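Local coordinates for putative cell wall hydrolase phosphatase-associated protein (Clostridioides difficile, PDB 7CFL) that is an autolysin whose catalytic domain, the part present here, probably cleaves cell-wall peptides as a cysteine endopeptidase of the NlpC/P60 (C40) family, at residues S19-L24 with Q46-K51; F39-F44 with S95-Y100; V71-L76 with Y126-Y131; N103-H108 with V117-I122. All blocks are in the same frame, centred on the assembly; numbering follows the deposited sequence. Where two conformers were deposited one is given.

Contact 1 of 4, residues S19-L24 with Q46-K51; sequences SFAKTL and QYVMKK
Phe20 and Tyr47 both hold CG anti to the backbone N (chi1 -180° and 180°), which puts each CG beside its own carbonyl carbon; between the two helices Phe20 CZ lies 3.7 Å from Tyr47 CE2. The side chains cross at about a right angle. Their ring planes are inclined by 39° and the centroids are 5.9 Å apart. Tyr47 CE2 lies in the plane of the Phe20 ring at its edge, and Val48 CA comes to the same rim, 4.0 Å from Phe20 CD2. Lys51 CB approaches Phe20 CE2 to 3.8 Å at a slant, and Lys51 CG rests over one face of the Tyr47 ring, toward its rim, before the chain bends off.

A second apolar cluster forms around Val48, whose CG2 is 4.0 Å from Ala21 CB. Leu24 CD1 touches this same methyl and also the edge of the Tyr47 ring, while the Leu24 and Val48 side chains run antiparallel past one another. Thr23 OG1 donates to Phe20 O over 2.6 Å, in the plane of the carbonyl. Phe39 and Phe44 continue the apolar layer beside Leu24. The arrangement is helix-helix packing in the papain-like NlpC/P60 fold, with helix 13-22 laid against helix 41-53.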
# COMPACT_ATOMS: atom_id res chain seq x y z
N SER A 19 -9.29 9.50 0.78
CA SER A 19 -10.59 9.56 1.49
C SER A 19 -11.37 8.26 1.26
O SER A 19 -11.98 7.79 2.22
CB SER A 19 -11.40 10.77 1.14
OG SER A 19 -11.58 10.86 -0.26
N PHE A 20 -11.32 7.67 0.07
CA PHE A 20 -12.00 6.37 -0.18
C PHE A 20 -11.34 5.29 0.67
O PHE A 20 -12.02 4.49 1.31
CB PHE A 20 -11.92 5.97 -1.65
CG PHE A 20 -12.61 4.66 -1.89
CD1 PHE A 20 -13.97 4.55 -1.69
CD2 PHE A 20 -11.87 3.51 -2.16
CE1 PHE A 20 -14.58 3.31 -1.87
CE2 PHE A 20 -12.48 2.28 -2.32
CZ PHE A 20 -13.84 2.19 -2.18
N ALA A 21 -10.00 5.24 0.66
CA ALA A 21 -9.21 4.24 1.42
C ALA A 21 -9.57 4.31 2.90
O ALA A 21 -9.72 3.25 3.52
CB ALA A 21 -7.73 4.47 1.21
N LYS A 22 -9.77 5.52 3.44
CA LYS A 22 -10.07 5.68 4.89
C LYS A 22 -11.45 5.09 5.24
O LYS A 22 -11.60 4.64 6.40
CB LYS A 22 -9.92 7.14 5.32
CG LYS A 22 -8.47 7.60 5.37
CD LYS A 22 -8.29 8.84 6.19
CE LYS A 22 -6.90 9.40 6.05
NZ LYS A 22 -6.78 10.77 6.59
N THR A 23 -12.40 5.04 4.29
CA THR A 23 -13.75 4.45 4.53
C THR A 23 -13.60 2.95 4.81
O THR A 23 -14.54 2.37 5.40
CB THR A 23 -14.77 4.61 3.39
OG1 THR A 23 -14.43 3.87 2.22
CG2 THR A 23 -15.04 6.05 3.01
N LEU A 24 -12.50 2.33 4.39
CA LEU A 24 -12.27 0.87 4.54
C LEU A 24 -11.48 0.56 5.81
O LEU A 24 -11.13 -0.64 5.99
CB LEU A 24 -11.58 0.34 3.29
CG LEU A 24 -12.28 0.61 1.95
CD1 LEU A 24 -11.39 0.18 0.80
CD2 LEU A 24 -13.61 -0.11 1.86
N GLN A 46 -5.06 -2.33 -5.15
CA GLN A 46 -5.78 -2.48 -6.43
C GLN A 46 -7.21 -1.94 -6.30
O GLN A 46 -7.66 -1.23 -7.21
CB GLN A 46 -5.76 -3.92 -6.94
CG GLN A 46 -6.09 -4.03 -8.42
CD GLN A 46 -6.24 -5.46 -8.85
OE1 GLN A 46 -7.07 -6.19 -8.29
NE2 GLN A 46 -5.53 -5.83 -9.89
N TYR A 47 -7.98 -2.42 -5.31
CA TYR A 47 -9.40 -2.06 -5.16
C TYR A 47 -9.58 -0.55 -4.96
O TYR A 47 -10.44 0.11 -5.63
CB TYR A 47 -9.97 -2.83 -3.98
CG TYR A 47 -11.43 -2.55 -3.71
CD1 TYR A 47 -12.44 -3.17 -4.44
CD2 TYR A 47 -11.80 -1.68 -2.70
CE1 TYR A 47 -13.78 -2.91 -4.17
CE2 TYR A 47 -13.12 -1.41 -2.41
CZ TYR A 47 -14.12 -2.05 -3.14
OH TYR A 47 -15.42 -1.79 -2.83
N VAL A 48 -8.73 0.04 -4.10
CA VAL A 48 -8.82 1.49 -3.80
C VAL A 48 -8.57 2.25 -5.11
O VAL A 48 -9.35 3.17 -5.40
CB VAL A 48 -7.83 1.90 -2.69
CG1 VAL A 48 -7.56 3.41 -2.70
CG2 VAL A 48 -8.29 1.42 -1.32
N MET A 49 -7.49 1.95 -5.83
CA MET A 49 -7.13 2.65 -7.09
C MET A 49 -8.25 2.54 -8.13
O MET A 49 -8.59 3.56 -8.76
CB MET A 49 -5.81 2.11 -7.64
CG MET A 49 -4.57 2.66 -6.89
SD MET A 49 -4.52 4.48 -6.77
CE MET A 49 -3.30 4.61 -5.45
N LYS A 50 -8.84 1.35 -8.28
CA LYS A 50 -9.88 1.08 -9.31
C LYS A 50 -11.17 1.86 -8.95
O LYS A 50 -11.77 2.43 -9.86
CB LYS A 50 -10.14 -0.43 -9.42
CG LYS A 50 -11.28 -0.83 -10.34
CD LYS A 50 -11.53 -2.33 -10.37
CE LYS A 50 -12.26 -2.86 -9.14
NZ LYS A 50 -12.58 -4.30 -9.26
N LYS A 51 -11.56 1.88 -7.67
CA LYS A 51 -12.90 2.35 -7.22
C LYS A 51 -12.89 3.86 -7.03
O LYS A 51 -13.94 4.50 -7.27
CB LYS A 51 -13.33 1.65 -5.94
CG LYS A 51 -13.78 0.22 -6.14
CD LYS A 51 -15.21 0.06 -6.67
CE LYS A 51 -15.98 -1.02 -5.95
NZ LYS A 51 -17.32 -1.25 -6.55

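Contact 2 of 4, residues F39-F44 with S95-Y100; sequences FDCSGF and SHVGIY
Cys41 faces His96. In the conformers given, Cys41 CB lies 3.3 Å from His96 CE1, and Cys41 SG is also 3.3 Å from His96 ND1. The sulfur is 4.1 Å from the centroid of the imidazole and 51° off its normal, an oblique sulfur-aromatic contact. Both residues were modelled in two conformers, so the exact spacing of the pair should be read with caution.

Apolar contacts continue along the strand. Val97 has CG1 between its backbone N and carbonyl carbon (chi1 58°), and this methyl presses on the helix backbone, 3.6 Å from Ser42 CA. Two residues further along each segment, Ile99 CD1 meets Phe44 CE2 at 4.2 Å, with the two side chains crossing at about a right angle.

A cysteine in the first turn of a helix, facing a histidine on the neighbouring strand, is the hallmark of papain-like NlpC/P60 peptidases. Here His96 NE2 is hydrogen-bonded to His108 ND1, consistent with the Cys-His-His triad of that family. A citrate ion, probably from crystallisation, binds to Cys41 N and Ser42 OG, beside this likely active site.

The polar links are local or pass through solvent. Water 1 donates to both Cys41 O (2.7 Å) and Val97 O (2.6 Å), joining helix to strand. Asp40 is the N-cap of the helix: its OD1 accepts from Gly43 N at 2.7 Å, with an N-H...O angle of 147°, and also forms a salt bridge with Arg59.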
# COMPACT_ATOMS: atom_id res chain seq x y z
N PHE A 39 -9.54 -7.95 2.42
CA PHE A 39 -8.42 -7.54 1.54
C PHE A 39 -7.11 -8.21 1.96
O PHE A 39 -6.89 -8.42 3.13
CB PHE A 39 -8.20 -6.03 1.62
CG PHE A 39 -9.40 -5.18 1.28
CD1 PHE A 39 -9.72 -4.91 -0.04
CD2 PHE A 39 -10.23 -4.68 2.27
CE1 PHE A 39 -10.82 -4.11 -0.35
CE2 PHE A 39 -11.35 -3.91 1.95
CZ PHE A 39 -11.65 -3.65 0.64
N ASP A 40 -6.20 -8.39 1.00
CA ASP A 40 -4.76 -8.53 1.30
C ASP A 40 -4.12 -7.19 0.90
O ASP A 40 -4.85 -6.27 0.45
CB ASP A 40 -4.17 -9.80 0.69
CG ASP A 40 -4.15 -9.88 -0.83
OD1 ASP A 40 -4.19 -8.80 -1.48
OD2 ASP A 40 -4.11 -11.03 -1.35
N CYS A 41 -2.82 -7.04 1.08
CA CYS A 41 -2.22 -5.68 1.02
C CYS A 41 -2.31 -5.16 -0.43
O CYS A 41 -2.77 -4.05 -0.61
CB CYS A 41 -0.84 -5.71 1.66
SG CYS A 41 0.39 -6.58 0.65
N SER A 42 -2.04 -5.98 -1.42
CA SER A 42 -2.09 -5.61 -2.85
C SER A 42 -3.54 -5.62 -3.36
O SER A 42 -3.87 -4.85 -4.24
CB SER A 42 -1.22 -6.56 -3.64
OG SER A 42 -1.64 -7.90 -3.42
N GLY A 43 -4.40 -6.46 -2.80
CA GLY A 43 -5.82 -6.43 -3.18
C GLY A 43 -6.47 -5.13 -2.75
O GLY A 43 -7.34 -4.61 -3.48
N PHE A 44 -6.03 -4.60 -1.60
CA PHE A 44 -6.48 -3.31 -1.04
C PHE A 44 -6.06 -2.19 -1.96
O PHE A 44 -6.87 -1.35 -2.36
CB PHE A 44 -5.87 -3.09 0.34
CG PHE A 44 -6.22 -1.77 0.97
CD1 PHE A 44 -7.52 -1.49 1.37
CD2 PHE A 44 -5.24 -0.81 1.15
CE1 PHE A 44 -7.83 -0.26 1.95
CE2 PHE A 44 -5.56 0.41 1.72
CZ PHE A 44 -6.84 0.68 2.14
N SER A 95 6.96 -7.90 -0.95
CA SER A 95 5.90 -8.76 -0.36
C SER A 95 4.79 -7.93 0.32
O SER A 95 3.81 -8.54 0.83
CB SER A 95 6.53 -9.71 0.62
OG SER A 95 7.28 -9.01 1.60
N HIS A 96 4.91 -6.59 0.35
CA HIS A 96 3.91 -5.71 1.02
C HIS A 96 3.84 -4.36 0.31
O HIS A 96 4.83 -3.94 -0.36
CB HIS A 96 4.21 -5.58 2.52
CG HIS A 96 3.07 -5.06 3.32
ND1 HIS A 96 1.88 -5.78 3.51
CD2 HIS A 96 2.91 -3.88 3.96
CE1 HIS A 96 1.07 -5.06 4.25
NE2 HIS A 96 1.68 -3.88 4.54
N VAL A 97 2.70 -3.71 0.41
CA VAL A 97 2.43 -2.40 -0.25
C VAL A 97 1.40 -1.67 0.61
O VAL A 97 0.45 -2.31 1.12
CB VAL A 97 1.92 -2.58 -1.70
CG1 VAL A 97 0.64 -3.43 -1.80
CG2 VAL A 97 1.66 -1.27 -2.39
N GLY A 98 1.54 -0.36 0.65
CA GLY A 98 0.61 0.59 1.28
C GLY A 98 0.47 1.81 0.41
O GLY A 98 1.24 1.95 -0.58
N ILE A 99 -0.50 2.65 0.73
CA ILE A 99 -0.77 3.93 0.02
C ILE A 99 -0.25 5.03 0.93
O ILE A 99 -0.70 5.15 2.06
CB ILE A 99 -2.26 4.14 -0.31
CG1 ILE A 99 -2.81 2.98 -1.16
CG2 ILE A 99 -2.50 5.49 -0.96
CD1 ILE A 99 -4.31 2.99 -1.34
N TYR A 100 0.73 5.77 0.45
CA TYR A 100 1.26 6.90 1.24
C TYR A 100 0.19 8.00 1.42
O TYR A 100 -0.49 8.41 0.43
CB TYR A 100 2.53 7.39 0.57
CG TYR A 100 3.29 8.37 1.43
CD1 TYR A 100 4.01 7.92 2.52
CD2 TYR A 100 3.22 9.75 1.20
CE1 TYR A 100 4.75 8.80 3.31
CE2 TYR A 100 3.93 10.63 2.01
CZ TYR A 100 4.66 10.16 3.09
OH TYR A 100 5.34 11.02 3.91
O HOH W 1 -2.16 -2.50 1.53

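Contact 3 of 4, residues V71-L76 with Y126-Y131; sequences VNRGDL and YYSSRY
Arg73 reaches across to Ser128 and Tyr131, the first and last residues of a type I beta turn that leads from the short helix 125-128 into strand 131-136. Its NH2 donates to Ser128 OG over 2.9 Å, with an N-H...O angle of 148° and the oxygen tilted 16° from the guanidinium plane. NH1 adds two weak bonds, to Ser128 OG at 3.2 Å and to Ser128 O at 3.3 Å. The serine hydroxyl oxygen is thus approached by both terminal nitrogens, and its carbonyl also receives the weak turn bond from Tyr131 N. Asn123 OD1 accepts a further bond from Arg73 NH2, which brings the loop after strand 118-121 into the network.

The extended arginine chain passes over one face of the Tyr131 ring, heading the opposite way to the tyrosine, with the guanidinium and ring planes moderately inclined to each other. Arg73 CB approaches Tyr131 OH to 3.4 Å. That hydroxyl is bonded to water 2 at 2.8 Å, and the water in turn donates to Val71 O at 2.7 Å, giving that carbonyl a partner. Over the middle of the ring sits Arg73 CD, 3.8 Å from the Tyr131 centroid and only 1° off its normal, a CH-pi contact.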
# COMPACT_ATOMS: atom_id res chain seq x y z
N VAL A 71 9.51 6.70 -7.68
CA VAL A 71 9.56 7.85 -6.73
C VAL A 71 10.65 7.58 -5.69
O VAL A 71 10.67 6.46 -5.13
CB VAL A 71 8.19 8.08 -6.08
CG1 VAL A 71 8.22 9.21 -5.06
CG2 VAL A 71 7.09 8.30 -7.12
N ASN A 72 11.55 8.54 -5.44
CA ASN A 72 12.50 8.42 -4.30
C ASN A 72 11.72 8.55 -2.99
O ASN A 72 10.82 9.37 -2.92
CB ASN A 72 13.61 9.48 -4.36
CG ASN A 72 14.65 9.18 -5.40
OD1 ASN A 72 14.88 9.99 -6.30
ND2 ASN A 72 15.28 8.02 -5.30
N ARG A 73 12.19 7.90 -1.93
CA ARG A 73 11.51 7.92 -0.60
C ARG A 73 11.42 9.38 -0.10
O ARG A 73 10.47 9.69 0.55
CB ARG A 73 12.23 7.00 0.38
CG ARG A 73 11.63 6.99 1.79
CD ARG A 73 12.34 6.00 2.69
NE ARG A 73 11.92 6.09 4.08
CZ ARG A 73 12.18 5.18 5.02
NH1 ARG A 73 12.89 4.09 4.74
NH2 ARG A 73 11.71 5.36 6.25
N GLY A 74 12.42 10.26 -0.36
CA GLY A 74 12.32 11.67 0.07
C GLY A 74 11.28 12.51 -0.68
O GLY A 74 10.95 13.61 -0.20
N ASP A 75 10.77 12.04 -1.83
CA ASP A 75 9.83 12.75 -2.75
C ASP A 75 8.42 12.14 -2.68
O ASP A 75 7.60 12.48 -3.55
CB ASP A 75 10.32 12.64 -4.20
CG ASP A 75 9.61 13.56 -5.20
OD1 ASP A 75 9.05 13.00 -6.21
OD2 ASP A 75 9.63 14.82 -4.97
N LEU A 76 8.12 11.29 -1.70
CA LEU A 76 6.76 10.67 -1.58
C LEU A 76 5.69 11.76 -1.48
O LEU A 76 5.88 12.74 -0.73
CB LEU A 76 6.72 9.78 -0.35
CG LEU A 76 7.40 8.42 -0.52
CD1 LEU A 76 7.52 7.70 0.81
CD2 LEU A 76 6.62 7.56 -1.50
N TYR A 126 10.06 -0.93 12.47
CA TYR A 126 9.59 -2.14 11.76
C TYR A 126 9.64 -1.93 10.24
O TYR A 126 10.32 -2.72 9.55
CB TYR A 126 8.21 -2.60 12.23
CG TYR A 126 7.75 -3.91 11.63
CD1 TYR A 126 8.63 -4.97 11.46
CD2 TYR A 126 6.43 -4.10 11.23
CE1 TYR A 126 8.22 -6.17 10.91
CE2 TYR A 126 6.00 -5.30 10.68
CZ TYR A 126 6.90 -6.34 10.52
OH TYR A 126 6.50 -7.52 9.98
N TYR A 127 8.97 -0.89 9.72
CA TYR A 127 8.83 -0.70 8.25
C TYR A 127 10.11 -0.12 7.62
O TYR A 127 10.45 -0.55 6.51
CB TYR A 127 7.57 0.10 7.90
CG TYR A 127 6.30 -0.63 8.26
CD1 TYR A 127 5.78 -1.64 7.46
CD2 TYR A 127 5.63 -0.32 9.42
CE1 TYR A 127 4.61 -2.31 7.81
CE2 TYR A 127 4.46 -0.98 9.79
CZ TYR A 127 3.96 -1.98 8.98
OH TYR A 127 2.82 -2.65 9.35
N SER A 128 10.80 0.81 8.29
CA SER A 128 11.85 1.63 7.64
C SER A 128 12.93 0.74 6.98
O SER A 128 13.28 0.98 5.81
CB SER A 128 12.46 2.61 8.60
OG SER A 128 13.25 3.55 7.90
N SER A 129 13.44 -0.27 7.69
CA SER A 129 14.52 -1.17 7.19
C SER A 129 14.03 -2.07 6.03
O SER A 129 14.87 -2.54 5.25
CB SER A 129 15.13 -1.97 8.32
OG SER A 129 14.22 -2.95 8.81
N ARG A 130 12.71 -2.28 5.90
CA ARG A 130 12.11 -3.17 4.88
C ARG A 130 11.69 -2.39 3.62
O ARG A 130 11.36 -3.03 2.60
CB ARG A 130 10.90 -3.90 5.48
CG ARG A 130 11.26 -4.83 6.64
CD ARG A 130 10.04 -5.18 7.47
NE ARG A 130 9.09 -5.92 6.66
CZ ARG A 130 7.76 -5.77 6.69
NH1 ARG A 130 7.18 -4.88 7.48
NH2 ARG A 130 7.01 -6.52 5.90
N TYR A 131 11.73 -1.06 3.67
CA TYR A 131 11.37 -0.18 2.52
C TYR A 131 12.19 -0.57 1.30
O TYR A 131 13.46 -0.63 1.40
CB TYR A 131 11.56 1.29 2.88
CG TYR A 131 11.20 2.25 1.77
CD1 TYR A 131 9.98 2.91 1.78
CD2 TYR A 131 12.08 2.52 0.73
CE1 TYR A 131 9.61 3.76 0.75
CE2 TYR A 131 11.71 3.35 -0.31
CZ TYR A 131 10.49 4.00 -0.29
OH TYR A 131 10.13 4.85 -1.29
O HOH W 2 11.87 4.76 -3.47

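Contact 4 of 4, residues N103-H108 with V117-I122; sequences NGDMIH and VTISNI
Met106 and Ser120 form a hydrogen-bonded pair in an antiparallel hairpin: Met106 N donates to Ser120 O (2.7 Å) and Ser120 N to Met106 O. His108 and Thr118 repeat the pattern, and Ile122 N reaches Gly104 O at the other end of the ladder. Strand 118-121 is the outermost on this side of the sheet.

The Met106 side chain leaves with CG between the backbone N and the carbonyl carbon (chi1 57°), then runs extended. CB stays 4.2 Å from Ser120 O, and CG comes to 3.5 Å of that same oxygen. SD lies 3.9 Å from Ile122 CG2, while the terminal CE settles over the centre of the His108 ring, 3.9 Å above its plane. Val82, Phe84 and Tyr127 also touch this side chain.

Asp105, Ile107, Ile119 and Asn121 occupy the other face of the sheet. Ile107 packs on Val117 and Ile119. Asn121 ND2 is shared between Asn103 O, met in the carbonyl plane on a lone pair, and Asp105 OD1, 3.0 Å away and approached from 50° above the carboxylate plane.

His108 NE2 and Ser120 OG are 2.8 Å apart in a bond that either could donate, with the serine oxygen at the edge of the imidazole and in its plane. Since His108 ND1 is bonded to His96, both ring nitrogens are engaged and the Met106 methyl covers a face. These contacts would restrain the rotation of the imidazole, consistent with the third member of an NlpC/P60 triad, with Ser120 probably a second-shell partner.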
# COMPACT_ATOMS: atom_id res chain seq x y z
N ASN A 103 3.36 12.64 6.14
CA ASN A 103 3.93 12.62 7.52
C ASN A 103 4.45 11.21 7.85
O ASN A 103 4.45 10.87 9.05
CB ASN A 103 2.87 13.09 8.52
CG ASN A 103 2.51 14.54 8.29
OD1 ASN A 103 1.40 14.86 7.86
ND2 ASN A 103 3.47 15.42 8.53
N GLY A 104 4.88 10.43 6.83
CA GLY A 104 5.37 9.04 6.99
C GLY A 104 4.25 8.01 7.04
O GLY A 104 4.59 6.83 6.95
N ASP A 105 3.00 8.45 7.17
CA ASP A 105 1.84 7.54 7.37
C ASP A 105 1.50 6.85 6.04
O ASP A 105 1.53 7.50 4.98
CB ASP A 105 0.66 8.31 7.94
CG ASP A 105 0.74 8.56 9.44
OD1 ASP A 105 1.53 7.88 10.12
OD2 ASP A 105 0.04 9.46 9.91
N MET A 106 1.15 5.56 6.09
CA MET A 106 0.51 4.90 4.95
C MET A 106 -0.74 4.18 5.46
O MET A 106 -0.77 3.78 6.64
CB MET A 106 1.41 3.85 4.28
CG MET A 106 1.90 2.76 5.25
SD MET A 106 2.84 1.52 4.37
CE MET A 106 3.35 0.46 5.71
N ILE A 107 -1.70 4.06 4.57
CA ILE A 107 -2.86 3.16 4.84
C ILE A 107 -2.61 1.84 4.12
O ILE A 107 -2.19 1.84 2.97
CB ILE A 107 -4.20 3.83 4.47
CG1 ILE A 107 -5.41 2.95 4.89
CG2 ILE A 107 -4.26 4.15 2.99
CD1 ILE A 107 -6.68 3.76 5.00
N HIS A 108 -2.98 0.71 4.75
CA HIS A 108 -2.66 -0.62 4.17
C HIS A 108 -3.51 -1.68 4.84
O HIS A 108 -4.00 -1.46 5.96
CB HIS A 108 -1.16 -0.97 4.26
CG HIS A 108 -0.59 -1.02 5.63
ND1 HIS A 108 0.29 -2.02 6.03
CD2 HIS A 108 -0.82 -0.27 6.73
CE1 HIS A 108 0.62 -1.83 7.29
NE2 HIS A 108 -0.04 -0.77 7.74
N VAL A 117 -7.32 -3.35 7.70
CA VAL A 117 -6.93 -2.04 7.09
C VAL A 117 -6.67 -1.07 8.24
O VAL A 117 -7.58 -0.84 9.11
CB VAL A 117 -7.99 -1.51 6.12
CG1 VAL A 117 -7.62 -0.14 5.58
CG2 VAL A 117 -8.27 -2.47 4.99
N THR A 118 -5.48 -0.49 8.25
CA THR A 118 -5.02 0.33 9.38
C THR A 118 -4.02 1.33 8.81
O THR A 118 -3.70 1.27 7.60
CB THR A 118 -4.37 -0.50 10.50
OG1 THR A 118 -4.20 0.35 11.64
CG2 THR A 118 -3.03 -1.10 10.14
N ILE A 119 -3.54 2.18 9.71
CA ILE A 119 -2.53 3.21 9.36
C ILE A 119 -1.26 2.93 10.16
O ILE A 119 -1.35 2.72 11.40
CB ILE A 119 -3.12 4.61 9.61
CG1 ILE A 119 -4.17 4.96 8.55
CG2 ILE A 119 -2.01 5.66 9.66
CD1 ILE A 119 -5.05 6.12 8.92
N SER A 120 -0.11 2.95 9.48
CA SER A 120 1.23 2.70 10.07
C SER A 120 2.18 3.72 9.45
O SER A 120 1.81 4.32 8.41
CB SER A 120 1.73 1.31 9.81
OG SER A 120 0.77 0.33 10.14
N ASN A 121 3.32 3.93 10.11
CA ASN A 121 4.34 4.93 9.71
C ASN A 121 5.54 4.21 9.06
O ASN A 121 6.17 3.36 9.68
CB ASN A 121 4.71 5.80 10.91
CG ASN A 121 5.34 7.09 10.44
OD1 ASN A 121 6.49 7.08 10.02
ND2 ASN A 121 4.55 8.16 10.42
N ILE A 122 5.88 4.58 7.84
CA ILE A 122 7.01 3.95 7.09
C ILE A 122 8.35 4.26 7.80
O ILE A 122 9.32 3.56 7.48
CB ILE A 122 6.97 4.38 5.61
CG1 ILE A 122 7.50 5.80 5.39
CG2 ILE A 122 5.57 4.18 5.02
CD1 ILE A 122 7.50 6.23 3.96

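Contact 2 is buried near the centre of the chain, contacts 1 and 4 are partly buried, and contact 3 lies at the surface. Contacts 1 and 2 share helix 41-53, and their apolar layers merge where Leu24 meets Phe39 and Phe44. Contacts 2 and 4 use neighbouring strands of one sheet and are coupled through the two histidines. Contact 3, on the far side of the chain's centre from contact 1, touches contact 4 through Leu76 and Ile122. The chemistry differs accordingly: contact 1 joins its helices by apolar packing, contacts 2 and 3 each include a bridging water, contact 4 rests on backbone ladder bonds, and contact 3 on guanidinium hydrogen bonds and a CH-pi contact.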